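Alpha-L-arabinosidase (Xanthomonas axonopodis pv. citri, PDB 6D25) probably removes alpha-L-arabinofuranosyl side groups from arabinoxylans by hydrolysis, as a GH51 enzyme able to cope with internal di-substitutions. Local coordinates at residues A[243-254]-A[301-312]; A[342-350]-A[473-483]. All blocks are in the same frame, centred on the assembly; numbering follows the deposited sequence.

Contact 1 (A[243-254]-A[301-312]); sequences DDDYHWTEVMMR and LITKHSAIMDKY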
loop_
_atom_site.group_PDB
_atom_site.type_symbol
_atom_site.label_atom_id
_atom_site.label_comp_id
_atom_site.label_asym_id
_atom_site.label_seq_id
_atom_site.Cartn_x
_atom_site.Cartn_y
_atom_site.Cartn_z
ATOM N N ASP A 243 3.348 22.505 11.249
ATOM C CA ASP A 243 4.238 23.605 11.588
ATOM C C ASP A 243 4.816 24.197 10.299
ATOM O O ASP A 243 4.066 24.484 9.382
ATOM C CB ASP A 243 5.339 23.192 12.573
ATOM C CG ASP A 243 4.847 22.607 13.882
ATOM O OD1 ASP A 243 3.674 22.845 14.220
ATOM O OD2 ASP A 243 5.656 21.913 14.583
ATOM N N ASP A 244 6.123 24.382 10.238
ATOM C CA ASP A 244 6.777 25.083 9.144
ATOM C C ASP A 244 7.386 24.069 8.152
ATOM O O ASP A 244 8.463 24.322 7.586
ATOM C CB ASP A 244 7.851 26.041 9.677
ATOM C CG ASP A 244 8.922 25.351 10.509
ATOM O OD1 ASP A 244 8.725 24.194 10.886
ATOM O OD2 ASP A 244 9.930 25.986 10.790
ATOM N N ASP A 245 6.710 22.953 7.895
ATOM C CA ASP A 245 7.211 21.952 6.936
ATOM C C ASP A 245 6.812 22.392 5.521
ATOM O O ASP A 245 5.856 21.861 4.915
ATOM C CB ASP A 245 6.699 20.542 7.268
ATOM C CG ASP A 245 7.359 19.421 6.462
ATOM O OD1 ASP A 245 8.189 19.717 5.592
ATOM O OD2 ASP A 245 6.943 18.271 6.700
ATOM N N TYR A 246 7.589 23.337 4.984
ATOM C CA TYR A 246 7.288 23.927 3.696
ATOM C C TYR A 246 7.520 22.919 2.575
ATOM O O TYR A 246 6.825 22.959 1.557
ATOM C CB TYR A 246 8.083 25.227 3.512
ATOM C CG TYR A 246 7.728 26.244 4.580
ATOM C CD1 TYR A 246 6.400 26.597 4.798
ATOM C CD2 TYR A 246 8.686 26.811 5.406
ATOM C CE1 TYR A 246 6.034 27.500 5.783
ATOM C CE2 TYR A 246 8.335 27.709 6.419
ATOM C CZ TYR A 246 7.003 28.038 6.625
ATOM O OH TYR A 246 6.617 28.921 7.620
ATOM N N HIS A 247 8.487 22.023 2.759
ATOM C CA HIS A 247 8.742 21.004 1.759
ATOM C C HIS A 247 7.491 20.127 1.568
ATOM O O HIS A 247 7.182 19.736 0.442
ATOM C CB HIS A 247 9.981 20.189 2.126
ATOM C CG HIS A 247 10.264 19.106 1.136
ATOM N ND1 HIS A 247 10.702 19.369 -0.150
ATOM C CD2 HIS A 247 10.145 17.757 1.233
ATOM C CE1 HIS A 247 10.926 18.197 -0.756
ATOM N NE2 HIS A 247 10.574 17.197 0.059
ATOM N N TRP A 248 6.787 19.828 2.630
ATOM C CA TRP A 248 5.584 19.024 2.541
ATOM C C TRP A 248 4.538 19.720 1.651
ATOM O O TRP A 248 3.988 19.116 0.706
ATOM C CB TRP A 248 5.020 18.768 3.937
ATOM C CG TRP A 248 3.894 17.780 3.926
ATOM C CD1 TRP A 248 2.617 17.965 3.475
ATOM C CD2 TRP A 248 4.004 16.392 4.267
ATOM N NE1 TRP A 248 1.921 16.789 3.573
ATOM C CE2 TRP A 248 2.745 15.811 4.041
ATOM C CE3 TRP A 248 5.048 15.592 4.735
ATOM C CZ2 TRP A 248 2.499 14.458 4.287
ATOM C CZ3 TRP A 248 4.812 14.255 4.965
ATOM C CH2 TRP A 248 3.549 13.713 4.762
ATOM N N THR A 249 4.285 21.004 1.922
ATOM C CA THR A 249 3.322 21.744 1.107
ATOM C C THR A 249 3.751 21.786 -0.365
ATOM O O THR A 249 2.935 21.608 -1.233
ATOM C CB THR A 249 3.186 23.183 1.634
ATOM O OG1 THR A 249 2.834 23.091 3.005
ATOM C CG2 THR A 249 2.135 23.979 0.893
ATOM N N GLU A 250 5.020 22.073 -0.615
ATOM C CA GLU A 250 5.556 22.159 -1.953
ATOM C C GLU A 250 5.258 20.851 -2.724
ATOM O O GLU A 250 4.778 20.889 -3.869
ATOM C CB GLU A 250 7.056 22.440 -1.883
ATOM C CG GLU A 250 7.759 22.337 -3.202
ATOM C CD GLU A 250 7.603 23.546 -4.092
ATOM O OE1 GLU A 250 7.389 24.652 -3.572
ATOM O OE2 GLU A 250 7.733 23.361 -5.330
ATOM N N VAL A 251 5.591 19.699 -2.133
ATOM C CA VAL A 251 5.442 18.451 -2.866
ATOM C C VAL A 251 3.966 18.093 -2.988
ATOM O O VAL A 251 3.551 17.655 -4.060
ATOM C CB VAL A 251 6.265 17.318 -2.223
ATOM C CG1 VAL A 251 5.977 15.982 -2.879
ATOM C CG2 VAL A 251 7.745 17.657 -2.299
ATOM N N MET A 252 3.182 18.214 -1.929
ATOM C CA MET A 252 1.784 17.818 -2.037
ATOM C C MET A 252 1.103 18.668 -3.124
ATOM O O MET A 252 0.295 18.137 -3.905
ATOM C CB MET A 252 0.988 18.007 -0.745
ATOM C CG MET A 252 1.322 17.045 0.316
ATOM S SD MET A 252 0.933 15.274 -0.055
ATOM C CE MET A 252 -0.685 15.427 -0.765
ATOM N N MET A 253 1.391 19.970 -3.162
ATOM C CA MET A 253 0.735 20.826 -4.155
ATOM C C MET A 253 1.278 20.518 -5.558
ATOM O O MET A 253 0.493 20.390 -6.508
ATOM C CB MET A 253 0.927 22.320 -3.799
ATOM C CG MET A 253 0.181 22.745 -2.577
ATOM S SD MET A 253 -1.600 22.498 -2.637
ATOM C CE MET A 253 -2.029 23.800 -3.791
ATOM N N ARG A 254 2.600 20.405 -5.693
ATOM C CA ARG A 254 3.212 20.115 -6.986
ATOM C C ARG A 254 2.623 18.804 -7.547
ATOM O O ARG A 254 2.328 18.702 -8.724
ATOM C CB ARG A 254 4.730 19.943 -6.885
ATOM C CG ARG A 254 5.461 19.648 -8.185
ATOM C CD ARG A 254 6.962 19.439 -7.872
ATOM N NE ARG A 254 7.213 18.119 -7.267
ATOM C CZ ARG A 254 8.138 17.843 -6.348
ATOM N NH1 ARG A 254 8.964 18.775 -5.897
ATOM N NH2 ARG A 254 8.269 16.597 -5.911
ATOM N N LEU A 301 3.121 31.174 9.385
ATOM C CA LEU A 301 2.911 29.851 8.767
ATOM C C LEU A 301 1.872 29.951 7.650
ATOM O O LEU A 301 2.112 29.445 6.534
ATOM C CB LEU A 301 2.446 28.849 9.822
ATOM C CG LEU A 301 3.433 28.551 10.950
ATOM C CD1 LEU A 301 2.790 27.588 11.931
ATOM C CD2 LEU A 301 4.762 27.994 10.444
ATOM N N ILE A 302 0.722 30.572 7.914
ATOM C CA ILE A 302 -0.293 30.692 6.872
ATOM C C ILE A 302 0.262 31.452 5.662
ATOM O O ILE A 302 0.051 31.048 4.508
ATOM C CB ILE A 302 -1.571 31.336 7.419
ATOM C CG1 ILE A 302 -2.269 30.364 8.376
ATOM C CG2 ILE A 302 -2.481 31.781 6.293
ATOM C CD1 ILE A 302 -3.416 30.967 9.172
ATOM N N THR A 303 0.988 32.545 5.936
ATOM C CA THR A 303 1.530 33.369 4.876
ATOM C C THR A 303 2.410 32.524 3.968
ATOM O O THR A 303 2.257 32.527 2.744
ATOM C CB THR A 303 2.258 34.599 5.448
ATOM O OG1 THR A 303 1.256 35.325 6.175
ATOM C CG2 THR A 303 2.887 35.466 4.389
ATOM N N LYS A 304 3.350 31.826 4.568
ATOM C CA LYS A 304 4.367 31.098 3.800
ATOM C C LYS A 304 3.764 29.864 3.136
ATOM O O LYS A 304 4.091 29.599 1.969
ATOM C CB LYS A 304 5.571 30.773 4.678
ATOM C CG LYS A 304 6.423 31.999 4.945
ATOM C CD LYS A 304 7.611 31.784 5.825
ATOM C CE LYS A 304 8.377 33.084 5.987
ATOM N NZ LYS A 304 9.432 32.950 7.013
ATOM N N HIS A 305 2.938 29.103 3.837
ATOM C CA HIS A 305 2.252 27.962 3.171
ATOM C C HIS A 305 1.361 28.459 2.024
ATOM O O HIS A 305 1.335 27.832 0.965
ATOM C CB HIS A 305 1.446 27.132 4.173
ATOM C CG HIS A 305 2.279 26.299 5.101
ATOM N ND1 HIS A 305 3.152 25.314 4.638
ATOM C CD2 HIS A 305 2.350 26.282 6.452
ATOM C CE1 HIS A 305 3.739 24.749 5.676
ATOM N NE2 HIS A 305 3.262 25.317 6.797
ATOM N N SER A 306 0.647 29.581 2.217
ATOM C CA SER A 306 -0.214 30.147 1.134
ATOM C C SER A 306 0.637 30.503 -0.078
ATOM O O SER A 306 0.226 30.275 -1.201
ATOM C CB SER A 306 -0.984 31.367 1.621
ATOM O OG SER A 306 -1.885 31.000 2.653
ATOM N N ALA A 307 1.807 31.078 0.131
ATOM C CA ALA A 307 2.609 31.512 -1.010
ATOM C C ALA A 307 3.058 30.292 -1.821
ATOM O O ALA A 307 3.139 30.340 -3.069
ATOM C CB ALA A 307 3.786 32.343 -0.542
ATOM N N ILE A 308 3.353 29.189 -1.154
ATOM C CA ILE A 308 3.677 27.965 -1.885
ATOM C C ILE A 308 2.448 27.461 -2.659
ATOM O O ILE A 308 2.574 27.036 -3.828
ATOM C CB ILE A 308 4.237 26.887 -0.924
ATOM C CG1 ILE A 308 5.553 27.349 -0.309
ATOM C CG2 ILE A 308 4.399 25.565 -1.662
ATOM C CD1 ILE A 308 5.980 26.572 0.870
ATOM N N MET A 309 1.287 27.466 -2.022
ATOM C CA MET A 309 0.059 27.036 -2.688
ATOM C C MET A 309 -0.230 27.929 -3.903
ATOM O O MET A 309 -0.683 27.414 -4.919
ATOM C CB MET A 309 -1.140 27.040 -1.736
ATOM C CG MET A 309 -0.983 26.040 -0.631
ATOM S SD MET A 309 -2.263 26.089 0.611
ATOM C CE MET A 309 -3.579 25.153 -0.199
ATOM N N ASP A 310 0.106 29.224 -3.836
ATOM C CA ASP A 310 -0.146 30.137 -4.937
ATOM C C ASP A 310 0.658 29.740 -6.179
ATOM O O ASP A 310 0.216 29.989 -7.281
ATOM C CB ASP A 310 0.210 31.574 -4.574
ATOM C CG ASP A 310 -0.724 32.259 -3.577
ATOM O OD1 ASP A 310 -1.859 31.744 -3.329
ATOM O OD2 ASP A 310 -0.292 33.296 -2.993
ATOM N N LYS A 311 1.842 29.139 -6.006
ATOM C CA LYS A 311 2.684 28.779 -7.151
ATOM C C LYS A 311 1.990 27.710 -7.986
ATOM O O LYS A 311 2.146 27.732 -9.173
ATOM C CB LYS A 311 4.021 28.166 -6.720
ATOM C CG LYS A 311 4.902 29.062 -5.889
ATOM C CD LYS A 311 6.108 28.318 -5.322
ATOM C CE LYS A 311 6.674 27.211 -6.194
ATOM N NZ LYS A 311 7.954 26.729 -5.615
ATOM N N TYR A 312 1.280 26.780 -7.361
ATOM C CA TYR A 312 0.676 25.657 -8.079
ATOM C C TYR A 312 -0.820 25.881 -8.305
ATOM O O TYR A 312 -1.371 25.290 -9.216
ATOM C CB TYR A 312 0.918 24.351 -7.311
ATOM C CG TYR A 312 2.392 24.017 -7.266
ATOM C CD1 TYR A 312 3.038 23.583 -8.411
ATOM C CD2 TYR A 312 3.142 24.254 -6.126
ATOM C CE1 TYR A 312 4.400 23.341 -8.419
ATOM C CE2 TYR A 312 4.501 24.002 -6.122
ATOM C CZ TYR A 312 5.124 23.528 -7.263
ATOM O OH TYR A 312 6.473 23.291 -7.259
#
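Tyr246 drops its ring into the helix 301-312, a knob into the hole formed by Leu301, Lys304, His305 and Ile308, where two neighbouring outer helices of the (beta/alpha)8 barrel run nearly parallel. The axes of segments 246-254 and 301-312 approach to 9.2 Å at a crossing angle of -22°, a shallow angle that keeps the two helices in touch down to Tyr312. Along Tyr246, CB meets Ile308 CD1 at 3.6 Å, CD1 lies over the His305 ring, CE1 and CZ approach Lys304 CB, and OH ends between Leu301 CD2 and Lys304 CD. The tyrosine's CG stands anti to its carbonyl carbon (chi1 -61°), which swings the ring towards the helix 301-312. His305 lies obliquely against it, and its NE2 gives an almost straight bond of 2.8 Å to Asp243 O, in both the ring plane and the carbonyl plane. That bond and the tyrosine over one face restrain the imidazole; ND1 adds only a weak, bent bond to Thr249 OG1. Met253 CE rests on Met309 CB deeper in, where Leu263 and Leu320 of the barrel strands cover the methionines. Towards the far end Glu250, bent at chi2 (80°), receives Lys311 NZ in a salt bridge on the syn lone pair of OE1. Beside it, Arg254 CB sits over the Tyr312 ring face, 4.0 Å from the centroid, as a CH-pi contact.

Contact 2 (A[342-350]-A[473-483]); sequences QQNSLRDAL and LTAPAIATYNT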
loop_
_atom_site.group_PDB
_atom_site.type_symbol
_atom_site.label_atom_id
_atom_site.label_comp_id
_atom_site.label_asym_id
_atom_site.label_seq_id
_atom_site.Cartn_x
_atom_site.Cartn_y
_atom_site.Cartn_z
ATOM N N GLN A 342 -6.677 19.362 30.251
ATOM C CA GLN A 342 -6.024 20.575 30.701
ATOM C C GLN A 342 -7.128 21.604 31.003
ATOM O O GLN A 342 -8.229 21.514 30.448
ATOM C CB GLN A 342 -5.032 21.075 29.649
ATOM C CG GLN A 342 -5.670 21.412 28.305
ATOM C CD GLN A 342 -4.695 21.673 27.166
ATOM O OE1 GLN A 342 -3.675 20.990 27.055
ATOM N NE2 GLN A 342 -5.012 22.629 26.309
ATOM N N GLN A 343 -6.815 22.578 31.845
ATOM C CA GLN A 343 -7.737 23.666 32.091
ATOM C C GLN A 343 -7.606 24.689 30.954
ATOM O O GLN A 343 -6.788 24.575 29.996
ATOM C CB GLN A 343 -7.535 24.286 33.494
ATOM C CG GLN A 343 -8.567 23.841 34.528
ATOM C CD GLN A 343 -9.962 24.356 34.240
ATOM O OE1 GLN A 343 -10.156 25.115 33.293
ATOM N NE2 GLN A 343 -10.952 23.946 35.036
ATOM N N ASN A 344 -8.522 25.642 31.008
ATOM C CA ASN A 344 -8.803 26.576 29.929
ATOM C C ASN A 344 -9.028 27.937 30.590
ATOM O O ASN A 344 -10.029 28.110 31.306
ATOM C CB ASN A 344 -10.010 26.047 29.161
ATOM C CG ASN A 344 -10.188 26.616 27.777
ATOM O OD1 ASN A 344 -10.352 27.857 27.619
ATOM N ND2 ASN A 344 -10.275 25.722 26.807
ATOM N N SER A 345 -8.037 28.836 30.442
ATOM C CA SER A 345 -7.995 30.064 31.195
ATOM C C SER A 345 -8.225 31.262 30.274
ATOM O O SER A 345 -8.393 31.129 29.063
ATOM C CB SER A 345 -6.657 30.194 31.908
ATOM O OG SER A 345 -5.644 30.536 30.975
ATOM N N LEU A 346 -8.191 32.451 30.872
ATOM C CA LEU A 346 -8.240 33.688 30.079
ATOM C C LEU A 346 -7.157 33.680 28.978
ATOM O O LEU A 346 -7.382 34.222 27.862
ATOM C CB LEU A 346 -8.083 34.894 30.995
ATOM C CG LEU A 346 -8.146 36.261 30.321
ATOM C CD1 LEU A 346 -9.477 36.486 29.606
ATOM C CD2 LEU A 346 -7.858 37.367 31.360
ATOM N N ARG A 347 -6.005 33.092 29.276
ATOM C CA ARG A 347 -4.920 33.000 28.285
ATOM C C ARG A 347 -5.418 32.261 27.014
ATOM O O ARG A 347 -5.124 32.646 25.877
ATOM C CB ARG A 347 -3.727 32.281 28.917
ATOM C CG ARG A 347 -2.489 32.205 28.023
ATOM C CD ARG A 347 -1.305 31.541 28.706
ATOM N NE ARG A 347 -1.617 30.202 29.172
ATOM C CZ ARG A 347 -0.785 29.461 29.929
ATOM N NH1 ARG A 347 0.467 29.854 30.127
ATOM N NH2 ARG A 347 -1.238 28.362 30.510
ATOM N N ASP A 348 -6.173 31.195 27.221
ATOM C CA ASP A 348 -6.732 30.381 26.116
ATOM C C ASP A 348 -7.759 31.189 25.326
ATOM O O ASP A 348 -7.824 31.060 24.093
ATOM C CB ASP A 348 -7.261 29.063 26.647
ATOM C CG ASP A 348 -6.133 28.272 27.291
ATOM O OD1 ASP A 348 -5.205 27.884 26.527
ATOM O OD2 ASP A 348 -6.103 28.135 28.547
ATOM N N ALA A 349 -8.553 32.015 26.013
ATOM C CA ALA A 349 -9.482 32.909 25.295
ATOM C C ALA A 349 -8.696 33.804 24.336
ATOM O O ALA A 349 -9.090 33.943 23.171
ATOM C CB ALA A 349 -10.266 33.724 26.262
ATOM N N LEU A 350 -7.614 34.436 24.829
ATOM C CA LEU A 350 -6.839 35.307 23.932
ATOM C C LEU A 350 -6.230 34.513 22.771
ATOM O O LEU A 350 -6.133 35.043 21.647
ATOM C CB LEU A 350 -5.771 36.078 24.724
ATOM C CG LEU A 350 -6.260 37.425 25.262
ATOM C CD1 LEU A 350 -7.146 37.265 26.490
ATOM C CD2 LEU A 350 -5.130 38.348 25.578
ATOM N N LEU A 473 -14.711 40.171 27.357
ATOM C CA LEU A 473 -14.266 38.985 28.047
ATOM C C LEU A 473 -12.915 39.276 28.711
ATOM O O LEU A 473 -11.932 39.565 28.015
ATOM C CB LEU A 473 -14.157 37.840 27.049
ATOM C CG LEU A 473 -13.898 36.456 27.649
ATOM C CD1 LEU A 473 -15.095 36.028 28.529
ATOM C CD2 LEU A 473 -13.727 35.444 26.525
ATOM N N THR A 474 -12.923 39.235 30.040
ATOM C CA THR A 474 -11.751 39.491 30.847
ATOM C C THR A 474 -11.973 38.796 32.200
ATOM O O THR A 474 -12.972 38.079 32.403
ATOM C CB THR A 474 -11.439 40.999 30.956
ATOM O OG1 THR A 474 -10.137 41.192 31.524
ATOM C CG2 THR A 474 -12.447 41.763 31.773
ATOM N N ALA A 475 -11.039 39.008 33.090
ATOM C CA ALA A 475 -11.104 38.495 34.448
ATOM C C ALA A 475 -10.132 39.324 35.286
ATOM O O ALA A 475 -9.273 40.001 34.721
ATOM C CB ALA A 475 -10.769 37.013 34.499
ATOM N N PRO A 476 -10.248 39.256 36.609
ATOM C CA PRO A 476 -9.360 40.044 37.467
ATOM C C PRO A 476 -7.885 39.610 37.343
ATOM O O PRO A 476 -7.012 40.473 37.374
ATOM C CB PRO A 476 -9.907 39.833 38.893
ATOM C CG PRO A 476 -11.290 39.226 38.693
ATOM C CD PRO A 476 -11.219 38.476 37.384
ATOM N N ALA A 477 -7.623 38.342 37.074
ATOM C CA ALA A 477 -6.234 37.855 36.991
ATOM C C ALA A 477 -6.040 37.065 35.687
ATOM O O ALA A 477 -6.982 36.429 35.211
ATOM C CB ALA A 477 -5.893 37.021 38.213
ATOM N N ILE A 478 -4.825 37.087 35.144
ATOM C CA ILE A 478 -4.553 36.395 33.875
ATOM C C ILE A 478 -4.803 34.887 33.995
ATOM O O ILE A 478 -5.225 34.248 33.035
ATOM C CB ILE A 478 -3.144 36.693 33.334
ATOM C CG1 ILE A 478 -2.035 36.273 34.293
ATOM C CG2 ILE A 478 -3.022 38.160 32.940
ATOM C CD1 ILE A 478 -0.638 36.500 33.738
ATOM N N ALA A 479 -4.489 34.296 35.148
ATOM C CA ALA A 479 -4.611 32.847 35.310
ATOM C C ALA A 479 -5.971 32.501 35.924
ATOM O O ALA A 479 -6.012 31.944 37.054
ATOM C CB ALA A 479 -3.496 32.351 36.200
ATOM N N THR A 480 -7.056 32.975 35.358
ATOM C CA THR A 480 -8.376 32.658 35.884
ATOM C C THR A 480 -8.994 31.676 34.894
ATOM O O THR A 480 -8.837 31.844 33.682
ATOM C CB THR A 480 -9.256 33.917 36.028
ATOM O OG1 THR A 480 -8.556 34.914 36.772
ATOM C CG2 THR A 480 -10.586 33.634 36.682
ATOM N N TYR A 481 -9.696 30.673 35.417
ATOM C CA TYR A 481 -10.379 29.703 34.596
ATOM C C TYR A 481 -11.719 29.355 35.262
ATOM O O TYR A 481 -11.964 29.722 36.377
ATOM C CB TYR A 481 -9.491 28.462 34.393
ATOM C CG TYR A 481 -8.929 27.853 35.658
ATOM C CD1 TYR A 481 -9.654 26.935 36.393
ATOM C CD2 TYR A 481 -7.653 28.154 36.089
ATOM C CE1 TYR A 481 -9.146 26.345 37.537
ATOM C CE2 TYR A 481 -7.130 27.610 37.251
ATOM C CZ TYR A 481 -7.866 26.668 37.946
ATOM O OH TYR A 481 -7.400 26.088 39.068
ATOM N N ASN A 482 -12.576 28.681 34.523
ATOM C CA ASN A 482 -13.897 28.307 35.004
ATOM C C ASN A 482 -13.841 26.892 35.592
ATOM O O ASN A 482 -13.145 26.009 35.060
ATOM C CB ASN A 482 -14.908 28.402 33.865
ATOM C CG ASN A 482 -15.169 29.825 33.439
ATOM O OD1 ASN A 482 -15.019 30.740 34.261
ATOM N ND2 ASN A 482 -15.528 30.015 32.165
ATOM N N THR A 483 -14.587 26.687 36.659
ATOM C CA THR A 483 -14.764 25.371 37.290
ATOM C C THR A 483 -16.263 25.123 37.529
ATOM O O THR A 483 -17.074 26.031 37.451
ATOM C CB THR A 483 -14.033 25.303 38.636
ATOM O OG1 THR A 483 -14.615 26.297 39.477
ATOM C CG2 THR A 483 -12.543 25.543 38.521
HETATM O O HOH W 1 -12.234 26.972 32.157
#
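Backbone and amide hydrogen bonds tie Leu346 and Gln343 to the segment 473-483, running from the end of strand 468-473 of the C-terminal beta domain into the following loop. Leu346 N donates to Thr480 O at 2.9 Å, the nitrogen lying nearly on the line of the C=O, though the N-H is bent to 147°. Gln343 NE2 donates to Asn482 O at 3.0 Å, tilted from the carbonyl plane, while its OE1 takes Asn344 N on an in-plane lone pair; both ends of the amide are therefore engaged. A water accepts from Asn482 N and lies within bonding distance of Asn344 O and Gln343 OE1, linking the two segments. A capping box of Ser345 and Asp348 closes the helix start, with Ser345 N bonded to the anti lone pair of Asp348 OD2. Ring contact comes next. Gln343 CG lies over one face of Tyr481, 4.1 Å from its centroid, and the amide plane is inclined 32° to the ring. Among apolar contacts, Leu346 CD2 lies 4.3 Å from Ala475 CB, and Ala349 CB meets Leu473 CD2 at 3.9 Å, with Val397 and Ile514 alongside. Directional bonds at the helix start, and apolar contacts from Leu346 there and Ala349 a turn on, probably help to set how the barrel helix sits against the beta domain.

How the contacts relate
Contact 1 and contact 2 lie in series along the chain, the first closing before the second opens. Their centres are about 34 Å apart and their nearest atoms about 13 Å, with no touch between them. Helix 285-312 links them: its C-terminal part forms contact 1, whereas Trp288, near its start, touches Arg347, Leu350 and Ile478 of contact 2. One contact joins neighbouring helices on the outside of the (beta/alpha)8 barrel; the other joins the barrel to the beta domain. Their centres are about 21 and 18 Å from the chain centre, and no other subunit of the trimer touches either. In this barrel family the active site lies at the C-terminal ends of the strands.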